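Local atomic coordinates of interleukin-1beta (Gallus gallus, PDB entry 2WRY), a protein that probably acts, through its beta-trefoil domain, as a secreted inflammatory cytokine of the interleukin-1 family that binds the interleukin-1 receptor. Residues K43-I48 and G70-K75; Q64-L69 and I109-D114; I133-Q138 and V152-Y157. All blocks are in the same frame, centred on the assembly; numbering follows the deposited sequence.

In the fold
All three contacts lie in the one beta-trefoil domain. Contacts 1 and 2 share strand 66-71, whose later end pairs with strand 45-53 and whose earlier part pairs with strand 110-115; their centres are about 15 Å apart and their segments alternate along the chain. They meet at Ile-48, which packs on Val-67 and Leu-69. Contact 3 comes later in sequence, with its centre about 17 Å from that of contact 2 and about 19 Å from that of contact 1. Ile-133 joins it to contact 2 by touching Leu-69 and Phe-110, whereas nothing in it touches contact 1. Antiparallel pairings, a single bridge and shared apolar residues tie early and late parts of the chain into one domain.

Contact 1: K43-I48 and G70-K75; sequences KVRLNI and GIKGYK
Leu-46 and Ile-71 face each other as a non-hydrogen-bonded pair where strands 45-53 and 66-71 of the beta-trefoil run antiparallel. Their side chains lie side by side and point the same way, with Leu-46 CD2 3.9 Å from Ile-71 CD1. This is the tight, buried side. Ile-71 CG2, the other branch, anti to its own backbone N, meets Val-44 CG1 at 3.7 Å, so one isoleucine serves two partners with two branches. Leu-76 and Met-78 of strand 76-83 also touch Ile-71.

The next pair, Asn-47 with Gly-70, is closed by two backbone bonds: Asn-47 N to Gly-70 O at 2.8 Å, and Gly-70 N to Asn-47 O at 2.9 Å. A third bond runs from Lys-72 N to Arg-45 O, just where 70-75 enters the type II turn from Ile-71 to Tyr-74. Gly-73 occupies that turn with a positive phi of 89°.

The other face is looser and more polar, and Lys-72 on it is exposed to solvent. Arg-45 and Lys-72 run side by side in the same direction, with Arg-45 NH2 3.9 Å from Lys-72 CE. Their like charges end up near each other, Arg-45 NH2 lying 4.4 Å from Lys-72 NZ, which probably costs some electrostatic energy. Asp-13 and Ser-11 of strand 4-16 touch Arg-45. Beside them a water bridges the two backbones, accepting from Arg-45 N at 2.9 Å and donating to Lys-72 O at 2.7 Å.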
ATOM      1  N   LYS A  43       1.449 -11.056 -11.067  1.00 18.39           N
ATOM      2  CA  LYS A  43       0.635 -10.109 -10.304  1.00 18.02           C
ATOM      3  C   LYS A  43       0.921 -10.197  -8.808  1.00 17.85           C
ATOM      4  O   LYS A  43       1.004 -11.286  -8.235  1.00 18.11           O
ATOM      5  CB  LYS A  43      -0.848 -10.408 -10.598  1.00 18.96           C
ATOM      6  CG  LYS A  43      -1.835  -9.644  -9.802  1.00 21.96           C
ATOM      7  CD  LYS A  43      -3.218  -9.829 -10.402  1.00 27.11           C
ATOM      8  CE  LYS A  43      -3.830 -11.137  -9.984  1.00 29.25           C
ATOM      9  NZ  LYS A  43      -5.287 -11.046 -10.204  1.00 33.20           N
ATOM     10  N   VAL A  44       1.067  -9.032  -8.187  1.00 15.98           N
ATOM     11  CA  VAL A  44       1.296  -8.937  -6.770  1.00 15.89           C
ATOM     12  C   VAL A  44      -0.016  -9.065  -5.987  1.00 16.53           C
ATOM     13  O   VAL A  44      -1.009  -8.437  -6.348  1.00 17.48           O
ATOM     14  CB  VAL A  44       2.037  -7.610  -6.457  1.00 17.08           C
ATOM     15  CG1 VAL A  44       1.886  -7.222  -4.993  1.00 17.28           C
ATOM     16  CG2 VAL A  44       3.501  -7.723  -6.896  1.00 17.27           C
ATOM     17  N   ARG A  45      -0.018  -9.907  -4.951  1.00 15.08           N
ATOM     18  CA  ARG A  45      -1.101  -9.920  -3.963  1.00 15.98           C
ATOM     19  C   ARG A  45      -0.561  -9.271  -2.700  1.00 15.15           C
ATOM     20  O   ARG A  45       0.668  -9.227  -2.491  1.00 14.98           O
ATOM     21  CB  ARG A  45      -1.582 -11.340  -3.650  1.00 17.16           C
ATOM     22  CG  ARG A  45      -2.352 -11.951  -4.801  1.00 21.26           C
ATOM     23  CD  ARG A  45      -3.606 -12.670  -4.322  1.00 30.36           C
ATOM     24  NE  ARG A  45      -3.380 -13.768  -3.388  1.00 36.13           N
ATOM     25  CZ  ARG A  45      -4.301 -14.258  -2.553  1.00 37.41           C
ATOM     26  NH1 ARG A  45      -5.536 -13.748  -2.508  1.00 39.35           N
ATOM     27  NH2 ARG A  45      -3.980 -15.270  -1.753  1.00 38.38           N
ATOM     28  N   LEU A  46      -1.450  -8.737  -1.871  1.00 14.96           N
ATOM     29  CA  LEU A  46      -1.025  -8.105  -0.622  1.00 14.54           C
ATOM     30  C   LEU A  46      -1.360  -8.993   0.560  1.00 15.60           C
ATOM     31  O   LEU A  46      -2.473  -9.523   0.651  1.00 16.84           O
ATOM     32  CB  LEU A  46      -1.693  -6.728  -0.426  1.00 15.05           C
ATOM     33  CG  LEU A  46      -1.420  -5.671  -1.497  1.00 14.76           C
ATOM     34  CD1 LEU A  46      -2.077  -4.343  -1.109  1.00 14.55           C
ATOM     35  CD2 LEU A  46       0.114  -5.449  -1.729  1.00 15.76           C
ATOM     36  N   ASN A  47      -0.416  -9.156   1.472  1.00 15.45           N
ATOM     37  CA  ASN A  47      -0.731  -9.819   2.722  1.00 15.77           C
ATOM     38  C   ASN A  47      -0.937  -8.660   3.680  1.00 15.10           C
ATOM     39  O   ASN A  47       0.037  -8.025   4.120  1.00 14.51           O
ATOM     40  CB  ASN A  47       0.423 -10.717   3.185  1.00 17.56           C
ATOM     41  CG  ASN A  47      -0.073 -12.056   3.753  1.00 23.74           C
ATOM     42  OD1 ASN A  47      -1.224 -12.192   4.211  1.00 27.76           O
ATOM     43  ND2 ASN A  47       0.826 -13.030   3.795  1.00 28.03           N
ATOM     44  N   ILE A  48      -2.197  -8.339   3.935  1.00 13.25           N
ATOM     45  CA  ILE A  48      -2.554  -7.175   4.746  1.00 13.62           C
ATOM     46  C   ILE A  48      -2.595  -7.540   6.217  1.00 13.96           C
ATOM     47  O   ILE A  48      -3.457  -8.315   6.660  1.00 15.60           O
ATOM     48  CB  ILE A  48      -3.885  -6.537   4.296  1.00 12.79           C
ATOM     49  CG1 ILE A  48      -3.774  -6.157   2.807  1.00 14.53           C
ATOM     50  CG2 ILE A  48      -4.200  -5.315   5.193  1.00 14.29           C
ATOM     51  CD1 ILE A  48      -4.952  -5.356   2.259  1.00 13.72           C
ATOM     52  N   GLY A  70       2.075  -6.174   3.156  1.00 12.44           N
ATOM     53  CA  GLY A  70       3.126  -7.087   2.751  1.00 12.10           C
ATOM     54  C   GLY A  70       2.961  -7.444   1.280  1.00 13.06           C
ATOM     55  O   GLY A  70       1.837  -7.591   0.787  1.00 14.17           O
ATOM     56  N   ILE A  71       4.077  -7.519   0.568  1.00 13.63           N
ATOM     57  CA  ILE A  71       4.063  -7.897  -0.842  1.00 13.52           C
ATOM     58  C   ILE A  71       4.192  -9.414  -0.851  1.00 13.75           C
ATOM     59  O   ILE A  71       5.303  -9.939  -0.636  1.00 14.60           O
ATOM     60  CB  ILE A  71       5.239  -7.244  -1.614  1.00 13.94           C
ATOM     61  CG1 ILE A  71       5.312  -5.728  -1.346  1.00 14.70           C
ATOM     62  CG2 ILE A  71       5.111  -7.529  -3.111  1.00 14.74           C
ATOM     63  CD1 ILE A  71       3.960  -5.008  -1.590  1.00 14.05           C
ATOM     64  N   LYS A  72       3.056 -10.100  -1.034  1.00 13.76           N
ATOM     65  CA  LYS A  72       2.948 -11.528  -0.749  1.00 14.96           C
ATOM     66  C   LYS A  72       3.926 -12.347  -1.585  1.00 15.29           C
ATOM     67  O   LYS A  72       3.973 -12.235  -2.807  1.00 16.84           O
ATOM     68  CB  LYS A  72       1.514 -12.018  -0.975  1.00 14.58           C
ATOM     69  CG  LYS A  72       1.343 -13.486  -0.605  1.00 16.66           C
ATOM     70  CD  LYS A  72      -0.164 -13.772  -0.610  1.00 19.38           C
ATOM     71  CE  LYS A  72      -0.488 -15.135   0.016  1.00 24.48           C
ATOM     72  NZ  LYS A  72       0.214 -16.232  -0.670  1.00 28.71           N
ATOM     73  N   GLY A  73       4.734 -13.137  -0.888  1.00 15.90           N
ATOM     74  CA  GLY A  73       5.708 -14.027  -1.525  1.00 16.49           C
ATOM     75  C   GLY A  73       7.080 -13.432  -1.796  1.00 16.44           C
ATOM     76  O   GLY A  73       7.997 -14.150  -2.258  1.00 16.67           O
ATOM     77  N   TYR A  74       7.225 -12.134  -1.531  1.00 15.58           N
ATOM     78  CA  TYR A  74       8.481 -11.462  -1.777  1.00 15.42           C
ATOM     79  C   TYR A  74       9.194 -10.990  -0.502  1.00 15.77           C
ATOM     80  O   TYR A  74      10.290 -10.417  -0.592  1.00 16.17           O
ATOM     81  CB  TYR A  74       8.257 -10.282  -2.708  1.00 14.66           C
ATOM     82  CG  TYR A  74       7.825 -10.632  -4.110  1.00 15.37           C
ATOM     83  CD1 TYR A  74       6.474 -10.612  -4.481  1.00 16.49           C
ATOM     84  CD2 TYR A  74       8.772 -10.933  -5.089  1.00 15.84           C
ATOM     85  CE1 TYR A  74       6.082 -10.863  -5.794  1.00 18.83           C
ATOM     86  CE2 TYR A  74       8.386 -11.200  -6.413  1.00 17.14           C
ATOM     87  CZ  TYR A  74       7.045 -11.154  -6.748  1.00 18.62           C
ATOM     88  OH  TYR A  74       6.656 -11.410  -8.042  1.00 20.89           O
ATOM     89  N   LYS A  75       8.575 -11.220   0.662  1.00 16.18           N
ATOM     90  CA  LYS A  75       9.199 -10.926   1.958  1.00 16.46           C
ATOM     91  C   LYS A  75       9.518  -9.421   2.107  1.00 16.60           C
ATOM     92  O   LYS A  75      10.517  -9.012   2.725  1.00 17.26           O
ATOM     93  CB  LYS A  75      10.425 -11.863   2.166  1.00 17.30           C
ATOM     94  CG  LYS A  75      10.066 -13.385   2.370  1.00 19.66           C
ATOM     95  CD  LYS A  75       9.650 -14.094   1.082  1.00 21.65           C
ATOM     96  CE  LYS A  75       9.591 -15.603   1.266  1.00 23.53           C
ATOM     97  NZ  LYS A  75       9.124 -16.269   0.015  1.00 24.58           N
TER
HETATM   98  O   HOH W   1       2.196 -11.755  -4.839  1.00 18.12           O

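Contact 2: Q64-L69 and I109-D114; sequences QMPVAL and IFYRLD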
ATOM      1  N   GLN A  64      -9.589   4.714  11.365  1.00 53.17           N
ATOM      2  CA  GLN A  64      -8.928   3.563  11.987  1.00 49.31           C
ATOM      3  C   GLN A  64      -9.282   2.151  11.489  1.00 44.82           C
ATOM      4  O   GLN A  64     -10.358   1.617  11.755  1.00 45.14           O
ATOM      5  CB  GLN A  64      -8.949   3.662  13.509  1.00 50.37           C
ATOM      6  CG  GLN A  64      -7.909   4.640  14.031  1.00 52.37           C
ATOM      7  CD  GLN A  64      -7.072   4.052  15.147  1.00 54.40           C
ATOM      8  OE1 GLN A  64      -5.843   4.187  15.158  1.00 55.59           O
ATOM      9  NE2 GLN A  64      -7.733   3.385  16.089  1.00 55.32           N
ATOM     10  N   MET A  65      -8.348   1.609  10.721  1.00 38.00           N
ATOM     11  CA  MET A  65      -8.099   0.191  10.522  1.00 30.87           C
ATOM     12  C   MET A  65      -6.631   0.282  10.133  1.00 24.71           C
ATOM     13  O   MET A  65      -6.310   0.393   8.955  1.00 20.89           O
ATOM     14  CB  MET A  65      -8.846  -0.383   9.320  1.00 32.21           C
ATOM     15  CG  MET A  65     -10.142  -1.112   9.599  1.00 35.48           C
ATOM     16  SD  MET A  65     -10.741  -1.839   8.044  1.00 42.69           S
ATOM     17  CE  MET A  65      -9.757  -3.340   7.965  1.00 41.49           C
ATOM     18  N   PRO A  66      -5.735   0.260  11.131  1.00 19.71           N
ATOM     19  CA  PRO A  66      -4.318   0.405  10.814  1.00 17.28           C
ATOM     20  C   PRO A  66      -3.779  -0.932  10.301  1.00 15.89           C
ATOM     21  O   PRO A  66      -4.078  -1.982  10.897  1.00 16.10           O
ATOM     22  CB  PRO A  66      -3.687   0.794  12.157  1.00 16.50           C
ATOM     23  CG  PRO A  66      -4.650   0.276  13.234  1.00 19.20           C
ATOM     24  CD  PRO A  66      -5.997   0.051  12.566  1.00 20.03           C
ATOM     25  N   VAL A  67      -3.048  -0.896   9.190  1.00 13.37           N
ATOM     26  CA  VAL A  67      -2.548  -2.115   8.552  1.00 12.84           C
ATOM     27  C   VAL A  67      -1.107  -1.947   8.102  1.00 13.13           C
ATOM     28  O   VAL A  67      -0.646  -0.820   7.886  1.00 12.80           O
ATOM     29  CB  VAL A  67      -3.396  -2.521   7.302  1.00 13.15           C
ATOM     30  CG1 VAL A  67      -4.839  -2.804   7.676  1.00 12.28           C
ATOM     31  CG2 VAL A  67      -3.344  -1.428   6.181  1.00 12.36           C
ATOM     32  N   ALA A  68      -0.389  -3.076   7.959  1.00 12.20           N
ATOM     33  CA  ALA A  68       0.869  -3.072   7.201  1.00 11.81           C
ATOM     34  C   ALA A  68       0.584  -3.835   5.913  1.00 12.03           C
ATOM     35  O   ALA A  68      -0.240  -4.763   5.917  1.00 13.47           O
ATOM     36  CB  ALA A  68       2.005  -3.730   7.971  1.00 11.81           C
ATOM     37  N   LEU A  69       1.271  -3.466   4.832  1.00 11.87           N
ATOM     38  CA  LEU A  69       1.006  -4.034   3.498  1.00 11.66           C
ATOM     39  C   LEU A  69       2.205  -4.850   3.043  1.00 12.06           C
ATOM     40  O   LEU A  69       3.233  -4.298   2.648  1.00 12.63           O
ATOM     41  CB  LEU A  69       0.693  -2.932   2.508  1.00 11.91           C
ATOM     42  CG  LEU A  69      -0.487  -2.052   2.940  1.00 11.40           C
ATOM     43  CD1 LEU A  69      -0.669  -0.935   1.935  1.00 12.44           C
ATOM     44  CD2 LEU A  69      -1.757  -2.906   3.045  1.00 14.80           C
ATOM     45  N   ILE A 109       2.907   1.562   8.753  1.00 12.00           N
ATOM     46  CA  ILE A 109       1.468   1.562   9.016  1.00 12.57           C
ATOM     47  C   ILE A 109       0.715   2.506   8.077  1.00 12.48           C
ATOM     48  O   ILE A 109       1.120   3.649   7.857  1.00 12.80           O
ATOM     49  CB  ILE A 109       1.149   1.906  10.514  1.00 13.44           C
ATOM     50  CG1 ILE A 109       1.718   0.839  11.452  1.00 15.01           C
ATOM     51  CG2 ILE A 109      -0.366   2.067  10.758  1.00 13.81           C
ATOM     52  CD1 ILE A 109       1.136  -0.559  11.219  1.00 18.57           C
ATOM     53  N   PHE A 110      -0.373   1.987   7.521  1.00 11.17           N
ATOM     54  CA  PHE A 110      -1.331   2.748   6.704  1.00 11.51           C
ATOM     55  C   PHE A 110      -2.692   2.587   7.319  1.00 12.47           C
ATOM     56  O   PHE A 110      -2.979   1.562   7.928  1.00 14.19           O
ATOM     57  CB  PHE A 110      -1.371   2.217   5.263  1.00 12.34           C
ATOM     58  CG  PHE A 110      -0.046   2.340   4.544  1.00 10.53           C
ATOM     59  CD1 PHE A 110       0.982   1.413   4.766  1.00 11.61           C
ATOM     60  CD2 PHE A 110       0.189   3.395   3.656  1.00 11.60           C
ATOM     61  CE1 PHE A 110       2.225   1.531   4.091  1.00 12.34           C
ATOM     62  CE2 PHE A 110       1.426   3.542   2.985  1.00 13.48           C
ATOM     63  CZ  PHE A 110       2.458   2.601   3.220  1.00 13.72           C
ATOM     64  N   TYR A 111      -3.550   3.601   7.177  1.00 11.78           N
ATOM     65  CA  TYR A 111      -4.959   3.403   7.498  1.00 13.07           C
ATOM     66  C   TYR A 111      -5.718   2.976   6.268  1.00 13.28           C
ATOM     67  O   TYR A 111      -5.694   3.641   5.222  1.00 13.42           O
ATOM     68  CB  TYR A 111      -5.546   4.670   8.099  1.00 13.74           C
ATOM     69  CG  TYR A 111      -4.921   4.973   9.443  1.00 16.10           C
ATOM     70  CD1 TYR A 111      -5.265   4.219  10.571  1.00 18.55           C
ATOM     71  CD2 TYR A 111      -3.987   5.990   9.594  1.00 19.47           C
ATOM     72  CE1 TYR A 111      -4.722   4.484  11.818  1.00 19.98           C
ATOM     73  CE2 TYR A 111      -3.410   6.252  10.867  1.00 20.16           C
ATOM     74  CZ  TYR A 111      -3.799   5.486  11.960  1.00 19.68           C
ATOM     75  OH  TYR A 111      -3.267   5.701  13.232  1.00 24.91           O
ATOM     76  N   ARG A 112      -6.319   1.799   6.385  1.00 13.62           N
ATOM     77  CA  ARG A 112      -7.156   1.264   5.335  1.00 13.73           C
ATOM     78  C   ARG A 112      -8.507   1.959   5.455  1.00 14.05           C
ATOM     79  O   ARG A 112      -9.181   1.834   6.489  1.00 15.30           O
ATOM     80  CB  ARG A 112      -7.349  -0.231   5.542  1.00 14.19           C
ATOM     81  CG  ARG A 112      -8.295  -0.803   4.518  1.00 15.55           C
ATOM     82  CD  ARG A 112      -8.369  -2.328   4.545  1.00 17.16           C
ATOM     83  NE  ARG A 112      -9.508  -2.783   3.738  1.00 19.44           N
ATOM     84  CZ  ARG A 112      -9.695  -4.045   3.351  1.00 24.81           C
ATOM     85  NH1 ARG A 112      -8.810  -4.993   3.676  1.00 25.69           N
ATOM     86  NH2 ARG A 112     -10.765  -4.365   2.623  1.00 27.74           N
ATOM     87  N   LEU A 113      -8.885   2.696   4.414  1.00 14.87           N
ATOM     88  CA  LEU A 113     -10.119   3.487   4.460  1.00 15.59           C
ATOM     89  C   LEU A 113     -11.094   2.883   3.470  1.00 16.47           C
ATOM     90  O   LEU A 113     -10.976   3.093   2.265  1.00 16.17           O
ATOM     91  CB  LEU A 113      -9.815   4.957   4.129  1.00 15.58           C
ATOM     92  CG  LEU A 113      -8.699   5.599   4.966  1.00 17.31           C
ATOM     93  CD1 LEU A 113      -8.331   6.939   4.373  1.00 19.08           C
ATOM     94  CD2 LEU A 113      -9.178   5.776   6.374  1.00 20.02           C
ATOM     95  N   ASP A 114     -12.043   2.107   3.982  1.00 18.50           N
ATOM     96  CA  ASP A 114     -13.014   1.465   3.115  1.00 20.28           C
ATOM     97  C   ASP A 114     -14.270   2.309   2.930  1.00 21.57           C
ATOM     98  O   ASP A 114     -14.732   2.983   3.871  1.00 22.95           O
ATOM     99  CB  ASP A 114     -13.445   0.132   3.700  1.00 19.80           C
ATOM    100  CG  ASP A 114     -12.366  -0.943   3.599  1.00 22.95           C
ATOM    101  OD1 ASP A 114     -11.430  -0.837   2.760  1.00 23.01           O
ATOM    102  OD2 ASP A 114     -12.490  -1.930   4.360  1.00 27.98           O
TER
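Val-67 and Phe-110 form the hydrogen-bonded pair of this antiparallel beta-trefoil contact, each backbone N giving a 2.8 Å bond to the other residue's O. Arg-112 N adds a third bond, to Met-65 O at 2.9 Å. The short axes of 66-69 and 110-114 are 108° apart, far from a straight antiparallel pair.

The apolar contacts fall on two faces. On one, Leu-69 CD1 stands 4.0 Å above the Phe-110 ring plane, offset toward the rim, the two side chains crossing at about a right angle. On the other, Pro-66 CB is shared by Ile-109 CG2 and Tyr-111 CE1, each 3.8 Å away.

A polar atom meets a ring at its edge: Gln-64 OE1 comes up to the Tyr-111 ring, 3.5 Å from Tyr-111 CE1.

Charge gathers at Arg-112. Its chain is extended from CG to NE and lies alongside Met-65, whose CE is 3.8 Å from Arg-112 CD. Arg-112 NE makes a nearly straight salt bridge to Asp-114 OD1, the carboxylate oxygen lying in the guanidinium plane, and Thr-121 OG1 also bonds that oxygen.

Around the contact, strand 45-53 flanks 66-71, strand 120-125 flanks 110-115, strand 76-83 packs on Leu-69 and Phe-110, and Phe-4 of strand 4-16 touches Pro-66, Ile-109 and Tyr-111.

Contact 3: I133-Q138 and V152-Y157; sequences ICTSLQ and VNIATY
Thr-135 and Ile-154 make a single antiparallel bridge, where the segment leaving strand 132-134 meets the loop before strand 157-160 of the beta-trefoil. Thr-135 N gives a 2.8 Å bond to Ile-154 O, and Ile-154 N returns one to Thr-135 O at 2.9 Å. The Thr-135 side chain meets both Ile-154 and Tyr-157. Its OG1, set between the backbone N and the carbonyl carbon (chi1 66°), lies 3.4 Å from Ile-154 CB and bonds to Asp-16; its CG2 reaches tip to tip toward Tyr-157.

Leu-137 can be followed outward from CB. CB itself is not close to 152-157, but CG, anti to the carbonyl carbon (chi1 -54°), comes over the carbonyl carbon of Val-152 at 4.0 Å. There the chain forks: CD1 goes to Val-152 CG1, and CD2 touches Asn-153 N at 3.9 Å and Ile-154 CG1 just beyond. A water links Leu-137 N to Val-152 O.

At the other end Tyr-157 OH makes a weak 2.9 Å hydrogen bond to Ile-133 O, which lies in the plane of the ring at its edge. A second water sits near both Ile-133 O and Ala-155 O.

Strand 120-125 backs this end, with Phe-123 touching Ile-133 and Tyr-157. Ile-14 and Asp-16 of strand 4-16 also reach Tyr-157, while Thr-146 of strand 144-146 touches Cys-134 and Asn-153.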
ATOM      1  N   ILE A 133      -1.477   6.096  -0.930  1.00 10.24           N
ATOM      2  CA  ILE A 133      -0.859   5.259  -1.958  1.00 10.75           C
ATOM      3  C   ILE A 133      -1.559   5.500  -3.295  1.00 11.78           C
ATOM      4  O   ILE A 133      -2.803   5.476  -3.374  1.00 10.98           O
ATOM      5  CB  ILE A 133      -0.920   3.751  -1.616  1.00 10.69           C
ATOM      6  CG1 ILE A 133      -0.209   3.466  -0.282  1.00 11.76           C
ATOM      7  CG2 ILE A 133      -0.338   2.938  -2.796  1.00 11.98           C
ATOM      8  CD1 ILE A 133      -0.249   2.015   0.118  1.00 12.20           C
ATOM      9  N   CYS A 134      -0.782   5.769  -4.329  1.00 11.39           N
ATOM     10  CA  CYS A 134      -1.385   6.094  -5.623  1.00 11.78           C
ATOM     11  C   CYS A 134      -0.688   5.464  -6.810  1.00 12.85           C
ATOM     12  O   CYS A 134       0.482   5.091  -6.759  1.00 12.55           O
ATOM     13  CB  CYS A 134      -1.457   7.616  -5.836  1.00 12.83           C
ATOM     14  SG  CYS A 134       0.179   8.376  -5.949  1.00 16.48           S
ATOM     15  N   THR A 135      -1.442   5.340  -7.892  1.00 11.92           N
ATOM     16  CA  THR A 135      -0.872   4.926  -9.165  1.00 13.14           C
ATOM     17  C   THR A 135      -0.998   6.058 -10.175  1.00 12.31           C
ATOM     18  O   THR A 135      -1.807   6.982 -10.021  1.00 13.55           O
ATOM     19  CB  THR A 135      -1.583   3.664  -9.723  1.00 13.04           C
ATOM     20  OG1 THR A 135      -2.939   3.982 -10.057  1.00 14.12           O
ATOM     21  CG2 THR A 135      -1.517   2.529  -8.686  1.00 14.44           C
ATOM     22  N   SER A 136      -0.197   5.971 -11.220  1.00 13.86           N
ATOM     23  CA  SER A 136      -0.269   6.931 -12.290  1.00 15.68           C
ATOM     24  C   SER A 136      -1.494   6.630 -13.135  1.00 16.85           C
ATOM     25  O   SER A 136      -1.991   5.513 -13.139  1.00 17.94           O
ATOM     26  CB  SER A 136       0.981   6.765 -13.144  1.00 16.67           C
ATOM     27  OG  SER A 136       0.950   7.623 -14.256  1.00 18.84           O
ATOM     28  N   LEU A 137      -1.978   7.627 -13.868  1.00 18.20           N
ATOM     29  CA  LEU A 137      -2.988   7.373 -14.907  1.00 20.40           C
ATOM     30  C   LEU A 137      -2.412   6.557 -16.063  1.00 21.58           C
ATOM     31  O   LEU A 137      -3.161   5.864 -16.769  1.00 22.63           O
ATOM     32  CB  LEU A 137      -3.533   8.694 -15.451  1.00 20.81           C
ATOM     33  CG  LEU A 137      -4.105   9.714 -14.451  1.00 21.87           C
ATOM     34  CD1 LEU A 137      -4.625  10.979 -15.156  1.00 23.65           C
ATOM     35  CD2 LEU A 137      -5.192   9.104 -13.608  1.00 23.63           C
ATOM     36  N   GLN A 138      -1.091   6.644 -16.250  1.00 22.73           N
ATOM     37  CA  GLN A 138      -0.386   5.896 -17.305  1.00 23.87           C
ATOM     38  C   GLN A 138       0.072   4.530 -16.807  1.00 23.75           C
ATOM     39  O   GLN A 138       0.438   4.388 -15.652  1.00 23.02           O
ATOM     40  CB  GLN A 138       0.828   6.679 -17.811  1.00 24.98           C
ATOM     41  CG  GLN A 138       0.491   7.868 -18.706  1.00 29.24           C
ATOM     42  CD  GLN A 138      -0.286   8.955 -17.993  1.00 35.42           C
ATOM     43  OE1 GLN A 138       0.020   9.307 -16.850  1.00 37.67           O
ATOM     44  NE2 GLN A 138      -1.313   9.491 -18.662  1.00 36.97           N
ATOM     45  N   VAL A 152      -5.273  13.619 -10.819  1.00 13.87           N
ATOM     46  CA  VAL A 152      -4.270  13.251 -11.848  1.00 14.68           C
ATOM     47  C   VAL A 152      -3.377  12.098 -11.382  1.00 14.87           C
ATOM     48  O   VAL A 152      -2.181  11.999 -11.686  1.00 15.29           O
ATOM     49  CB  VAL A 152      -3.427  14.469 -12.358  1.00 15.13           C
ATOM     50  CG1 VAL A 152      -2.816  14.150 -13.711  1.00 16.66           C
ATOM     51  CG2 VAL A 152      -4.279  15.720 -12.447  1.00 16.32           C
ATOM     52  N   ASN A 153      -4.011  11.228 -10.615  1.00 13.63           N
ATOM     53  CA  ASN A 153      -3.472   9.917 -10.216  1.00 12.24           C
ATOM     54  C   ASN A 153      -4.678   9.115  -9.737  1.00 12.51           C
ATOM     55  O   ASN A 153      -5.811   9.646  -9.658  1.00 13.16           O
ATOM     56  CB  ASN A 153      -2.437  10.052  -9.080  1.00 12.51           C
ATOM     57  CG  ASN A 153      -3.025  10.672  -7.827  1.00 11.91           C
ATOM     58  OD1 ASN A 153      -3.844  10.063  -7.151  1.00 13.82           O
ATOM     59  ND2 ASN A 153      -2.601  11.911  -7.515  1.00 12.25           N
ATOM     60  N   ILE A 154      -4.454   7.851  -9.404  1.00 12.24           N
ATOM     61  CA  ILE A 154      -5.538   7.026  -8.878  1.00 11.56           C
ATOM     62  C   ILE A 154      -5.118   6.619  -7.467  1.00 12.56           C
ATOM     63  O   ILE A 154      -4.041   6.050  -7.281  1.00 13.41           O
ATOM     64  CB  ILE A 154      -5.775   5.791  -9.748  1.00 12.17           C
ATOM     65  CG1 ILE A 154      -6.328   6.224 -11.118  1.00 13.49           C
ATOM     66  CG2 ILE A 154      -6.715   4.821  -9.046  1.00 12.62           C
ATOM     67  CD1 ILE A 154      -6.147   5.176 -12.160  1.00 16.09           C
ATOM     68  N   ALA A 155      -5.965   6.899  -6.484  1.00 11.55           N
ATOM     69  CA  ALA A 155      -5.663   6.531  -5.095  1.00 11.15           C
ATOM     70  C   ALA A 155      -6.784   5.639  -4.523  1.00 11.77           C
ATOM     71  O   ALA A 155      -6.881   5.466  -3.323  1.00 11.35           O
ATOM     72  CB  ALA A 155      -5.437   7.782  -4.209  1.00 11.99           C
ATOM     73  N   THR A 156      -7.575   5.061  -5.422  1.00 11.51           N
ATOM     74  CA  THR A 156      -8.752   4.261  -5.077  1.00 12.18           C
ATOM     75  C   THR A 156      -8.571   2.866  -5.668  1.00 13.06           C
ATOM     76  O   THR A 156      -8.229   2.731  -6.870  1.00 12.42           O
ATOM     77  CB  THR A 156     -10.059   4.900  -5.658  1.00 12.61           C
ATOM     78  OG1 THR A 156     -10.200   6.254  -5.179  1.00 15.96           O
ATOM     79  CG2 THR A 156     -11.292   4.084  -5.244  1.00 13.56           C
ATOM     80  N   TYR A 157      -8.832   1.863  -4.823  1.00 11.48           N
ATOM     81  CA  TYR A 157      -8.562   0.442  -5.140  1.00 12.55           C
ATOM     82  C   TYR A 157      -9.771  -0.416  -4.871  1.00 14.52           C
ATOM     83  O   TYR A 157     -10.672  -0.055  -4.111  1.00 13.69           O
ATOM     84  CB  TYR A 157      -7.358  -0.083  -4.301  1.00 12.46           C
ATOM     85  CG  TYR A 157      -6.120   0.740  -4.530  1.00 12.05           C
ATOM     86  CD1 TYR A 157      -5.253   0.486  -5.623  1.00 10.81           C
ATOM     87  CD2 TYR A 157      -5.867   1.845  -3.725  1.00 11.46           C
ATOM     88  CE1 TYR A 157      -4.142   1.319  -5.884  1.00 12.29           C
ATOM     89  CE2 TYR A 157      -4.773   2.677  -3.977  1.00 12.78           C
ATOM     90  CZ  TYR A 157      -3.927   2.425  -5.044  1.00 11.18           C
ATOM     91  OH  TYR A 157      -2.842   3.260  -5.239  1.00 14.81           O
TER
HETATM   92  O   HOH W   2      -4.877   5.282  -1.431  1.00 11.22           O
HETATM   93  O   HOH W   3      -0.799  10.271 -13.452  1.00 23.30           O